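Side-chain contacts in death on curing protein (Enterobacteria phage P1, PDB 3DD7), which acts as the toxin of the phage P1 Phd-Doc pair, probably by blocking translation, and is inhibited by its antitoxin partner Phd: residues A[54-59]-A[112-117]; A[74-79]-A[99-104]. The protein carries 2 engineered substitutions. All blocks are in the same frame, centred on the assembly; numbering follows the deposited sequence.

Contact 1: residues A[54-59]-A[112-117]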
# COMPACT_ATOMS: atom_id res chain seq x y z
N VAL A 54 5.63 2.26 -9.48
CA VAL A 54 4.50 1.34 -9.35
C VAL A 54 4.09 1.18 -7.88
O VAL A 54 2.92 1.34 -7.56
CB VAL A 54 4.74 -0.02 -10.03
CG1 VAL A 54 3.47 -0.87 -10.00
CG2 VAL A 54 5.19 0.20 -11.50
N SER A 55 5.05 0.91 -6.99
CA SER A 55 4.76 0.82 -5.55
C SER A 55 4.05 2.08 -5.06
O SER A 55 3.07 2.01 -4.33
CB SER A 55 6.03 0.59 -4.73
OG SER A 55 5.73 0.53 -3.34
N ALA A 56 4.56 3.24 -5.48
CA ALA A 56 3.96 4.52 -5.11
C ALA A 56 2.50 4.64 -5.60
O ALA A 56 1.66 5.22 -4.89
CB ALA A 56 4.79 5.67 -5.63
N THR A 57 2.22 4.13 -6.80
CA THR A 57 0.89 4.21 -7.40
C THR A 57 -0.08 3.38 -6.55
O THR A 57 -1.18 3.86 -6.22
CB THR A 57 0.89 3.76 -8.89
OG1 THR A 57 1.92 4.45 -9.59
CG2 THR A 57 -0.43 4.09 -9.57
N TYR A 58 0.33 2.17 -6.16
CA TYR A 58 -0.47 1.39 -5.20
C TYR A 58 -0.68 2.15 -3.90
O TYR A 58 -1.80 2.19 -3.38
CB TYR A 58 0.17 0.05 -4.87
CG TYR A 58 -0.07 -1.04 -5.89
CD1 TYR A 58 -1.27 -1.77 -5.90
CD2 TYR A 58 0.89 -1.35 -6.83
CE1 TYR A 58 -1.49 -2.77 -6.84
CE2 TYR A 58 0.70 -2.37 -7.76
CZ TYR A 58 -0.50 -3.07 -7.77
OH TYR A 58 -0.70 -4.07 -8.70
N LEU A 59 0.39 2.70 -3.35
CA LEU A 59 0.29 3.40 -2.09
C LEU A 59 -0.70 4.57 -2.19
O LEU A 59 -1.64 4.65 -1.39
CB LEU A 59 1.67 3.89 -1.61
CG LEU A 59 1.77 4.32 -0.15
CD1 LEU A 59 3.21 4.22 0.40
CD2 LEU A 59 1.20 5.75 0.05
N SER A 112 4.81 10.62 -7.72
CA SER A 112 6.22 10.85 -8.03
C SER A 112 7.04 11.06 -6.75
O SER A 112 8.13 10.48 -6.58
CB SER A 112 6.35 12.07 -8.96
OG SER A 112 7.71 12.34 -9.27
N SER A 113 6.52 11.89 -5.86
CA SER A 113 7.22 12.19 -4.62
C SER A 113 7.28 10.96 -3.68
O SER A 113 8.31 10.70 -3.04
CB SER A 113 6.59 13.41 -3.97
OG SER A 113 6.62 14.52 -4.88
N VAL A 114 6.18 10.22 -3.60
CA VAL A 114 6.18 8.98 -2.82
C VAL A 114 7.22 8.01 -3.38
O VAL A 114 8.02 7.42 -2.63
CB VAL A 114 4.77 8.33 -2.73
CG1 VAL A 114 4.88 6.99 -2.03
CG2 VAL A 114 3.84 9.24 -1.94
N ALA A 115 7.26 7.89 -4.70
CA ALA A 115 8.24 7.02 -5.35
C ALA A 115 9.66 7.47 -5.02
O ALA A 115 10.54 6.63 -4.78
CB ALA A 115 8.02 6.95 -6.86
N ASP A 116 9.89 8.78 -5.00
CA ASP A 116 11.22 9.32 -4.71
C ASP A 116 11.67 8.89 -3.31
O ASP A 116 12.83 8.53 -3.10
CB ASP A 116 11.25 10.85 -4.82
CG ASP A 116 11.30 11.34 -6.26
OD1 ASP A 116 11.76 10.59 -7.14
OD2 ASP A 116 10.89 12.50 -6.51
N THR A 117 10.73 8.91 -2.37
CA THR A 117 11.04 8.54 -1.00
C THR A 117 11.29 7.03 -0.88
O THR A 117 12.25 6.60 -0.24
CB THR A 117 9.95 9.01 -0.03
OG1 THR A 117 9.82 10.43 -0.15
CG2 THR A 117 10.30 8.65 1.40
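Ala56 meets Ala115 in a close alanine-alanine crossing that joins helix 51-65 to the last helix, 111-122, of the all-helical Fic/Doc fold; the smallness of both side chains lets the backbones come close. The two CA atoms, Ala56 CA and Ala115 CA, lie 5.0 Å apart, and the axes of the short segments approach to 8.0 Å at 123° between their N-to-C directions. The methyl of Ala56 points at the other helix and reaches past its side chains to the main chain itself: Ala56 CB lies 3.4 Å from Ala115 N. Next to this, Ala56 CB and Ala115 CB touch at 3.7 Å. A methyl suits this place because it fills the gap between the helices without pushing them apart.

Beside the alanines, Val114 extends the contact. Its CG1 is anti to the backbone N (chi1 175°) and serves two partners, Ala56 CB at 3.8 Å and Leu59 CD1 at 4.0 Å. The other branch, CG2, is anti to the carbonyl carbon and faces Ala104 of helix 97-105. Leu59 sits one turn beyond Ala56; chi2 of 156° carries its CD1 outward, nearly extended from CA, and the leucine and valine side chains cross obliquely. Beta-branched Val114 can thus offer one methyl to each neighbouring helix, while Leu59 has the length to bridge to a helix that Ala56 meets directly.

Leu59 also touches Ala80 of helix 72-86. On the far face of helix 51-65, Tyr58 leans on helix 31-45, and its OH is hydrogen-bonded to His3 ND1. The side chains that meet across the crossing are all apolar and buried, and one methyl also lies against a backbone nitrogen, so the fit rests on van der Waals contact and exclusion of water; the close spacing is consistent with the small size of the two alanines.

Contact 2: residues A[74-79]-A[99-104]; sequences RTALNS and DLTVGA
Leu77 and Thr101 carry this small buried contact in the all-helical Fic/Doc fold, where helix 72-86, whose first turn carries the end of the Fic signature sequence, packs on helix 97-105. The tight part is the threonine hydroxyl laid against the flank of the leucine: Thr101 OG1 is 3.7 Å from Leu77 CB and likewise 3.7 Å from Leu77 CD1, with Leu77 CD2 little farther off at 3.9 Å. The two side chains meet at about a right angle. A polar atom is tolerable on this greasy surface because it is already engaged: with chi1 at -55°, OG1 lies beside its own backbone N and hydrogen-bonds to Leu97 O, one turn back in the same helix. Threonine therefore behaves here much as a compact beta-branched apolar residue would.

Packing is looser next to it, where Thr101 CG2 comes only to 4.4 Å from Ala76 CB. The small Ala76 leaves room for Thr62 and Ala63 of helix 51-65. Farther round helix 97-105, Asp99 and Val102 face outward and are exposed.

The bound peptide touches the contact as well: Thr101 and Arg74 each pack on an apolar side chain of it, consistent with an antitoxin that completes the toxin's fold. Asn78 donates from ND2 to a polar side chain of this peptide and also to its own helix. The latter bond, Asn78 ND2 to Arg74 O, is short at 2.6 Å and almost straight at 177°, the donor standing 38° above the carbonyl plane of an oxygen that also accepts from Asn78 N.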
# COMPACT_ATOMS: atom_id res chain seq x y z
N ARG A 74 -2.93 2.04 6.53
CA ARG A 74 -2.15 0.83 6.80
C ARG A 74 -2.11 -0.09 5.58
O ARG A 74 -1.05 -0.60 5.21
CB ARG A 74 -2.67 0.09 8.03
CG ARG A 74 -2.13 0.66 9.32
CD ARG A 74 -2.78 -0.09 10.50
NE ARG A 74 -4.09 0.45 10.84
CZ ARG A 74 -5.08 -0.23 11.44
NH1 ARG A 74 -4.96 -1.54 11.65
NH2 ARG A 74 -6.20 0.38 11.78
N THR A 75 -3.26 -0.25 4.93
CA THR A 75 -3.36 -1.19 3.82
C THR A 75 -2.57 -0.61 2.66
O THR A 75 -1.88 -1.34 1.97
CB THR A 75 -4.83 -1.47 3.45
OG1 THR A 75 -5.49 -2.02 4.62
CG2 THR A 75 -4.93 -2.43 2.25
N ALA A 76 -2.63 0.72 2.49
CA ALA A 76 -1.90 1.41 1.43
C ALA A 76 -0.40 1.13 1.58
O ALA A 76 0.24 0.62 0.66
CB ALA A 76 -2.16 2.90 1.50
N LEU A 77 0.13 1.40 2.78
CA LEU A 77 1.55 1.22 3.09
C LEU A 77 2.04 -0.23 2.93
O LEU A 77 3.01 -0.49 2.22
CB LEU A 77 1.88 1.76 4.49
CG LEU A 77 3.34 1.56 4.89
CD1 LEU A 77 4.28 2.27 3.89
CD2 LEU A 77 3.57 2.09 6.28
N ASN A 78 1.35 -1.15 3.60
CA ASN A 78 1.74 -2.55 3.58
C ASN A 78 1.65 -3.15 2.18
O ASN A 78 2.52 -3.94 1.80
CB ASN A 78 0.91 -3.36 4.60
CG ASN A 78 1.28 -3.04 6.05
OD1 ASN A 78 2.08 -3.75 6.68
ND2 ASN A 78 0.68 -2.00 6.60
N SER A 79 0.64 -2.75 1.39
CA SER A 79 0.47 -3.29 0.03
C SER A 79 1.61 -2.82 -0.88
O SER A 79 2.19 -3.60 -1.62
CB SER A 79 -0.91 -2.95 -0.56
OG SER A 79 -1.07 -1.56 -0.79
N ASP A 99 4.33 9.26 8.29
CA ASP A 99 4.06 10.61 7.78
C ASP A 99 3.96 10.62 6.26
O ASP A 99 3.18 11.39 5.69
CB ASP A 99 5.13 11.63 8.21
CG ASP A 99 5.21 11.83 9.72
OD1 ASP A 99 4.19 11.66 10.42
OD2 ASP A 99 6.31 12.18 10.20
N LEU A 100 4.73 9.74 5.60
CA LEU A 100 4.70 9.61 4.14
C LEU A 100 3.31 9.19 3.71
O LEU A 100 2.71 9.76 2.79
CB LEU A 100 5.74 8.58 3.65
CG LEU A 100 5.82 8.32 2.13
CD1 LEU A 100 6.23 9.60 1.38
CD2 LEU A 100 6.78 7.14 1.81
N THR A 101 2.78 8.19 4.41
CA THR A 101 1.52 7.59 4.05
C THR A 101 0.39 8.56 4.31
O THR A 101 -0.50 8.69 3.48
CB THR A 101 1.34 6.25 4.77
OG1 THR A 101 2.48 5.43 4.49
CG2 THR A 101 0.06 5.52 4.33
N VAL A 102 0.43 9.25 5.45
CA VAL A 102 -0.56 10.29 5.77
C VAL A 102 -0.54 11.38 4.69
O VAL A 102 -1.59 11.79 4.16
CB VAL A 102 -0.33 10.90 7.18
CG1 VAL A 102 -1.27 12.08 7.46
CG2 VAL A 102 -0.49 9.83 8.25
N GLY A 103 0.66 11.84 4.32
CA GLY A 103 0.78 12.86 3.29
C GLY A 103 0.21 12.43 1.95
O GLY A 103 -0.40 13.24 1.24
N ALA A 104 0.42 11.17 1.60
CA ALA A 104 -0.14 10.60 0.38
C ALA A 104 -1.66 10.60 0.47
O ALA A 104 -2.37 10.94 -0.48
CB ALA A 104 0.38 9.18 0.19

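In the fold
From the N terminus the chain runs through helices 6-20 and 31-45 before reaching helix 51-65, the first partner of contact 1. Helix 72-86 follows, and segments 74-79 and 99-104, with 19 residues between them, close contact 2; helix 111-122 then returns to helix 51-65 and completes contact 1. The shorter loop thus falls wholly within the longer one, and the two do not cross. Their centres are about 10 Å apart, and Leu59 joins them directly: its CD2 lies 3.5 Å from Ala104 CB, and its carbonyl O 3.4 Å from Ala76 CB. Together the contacts bind the last two helices to helices 51-65 and 72-86.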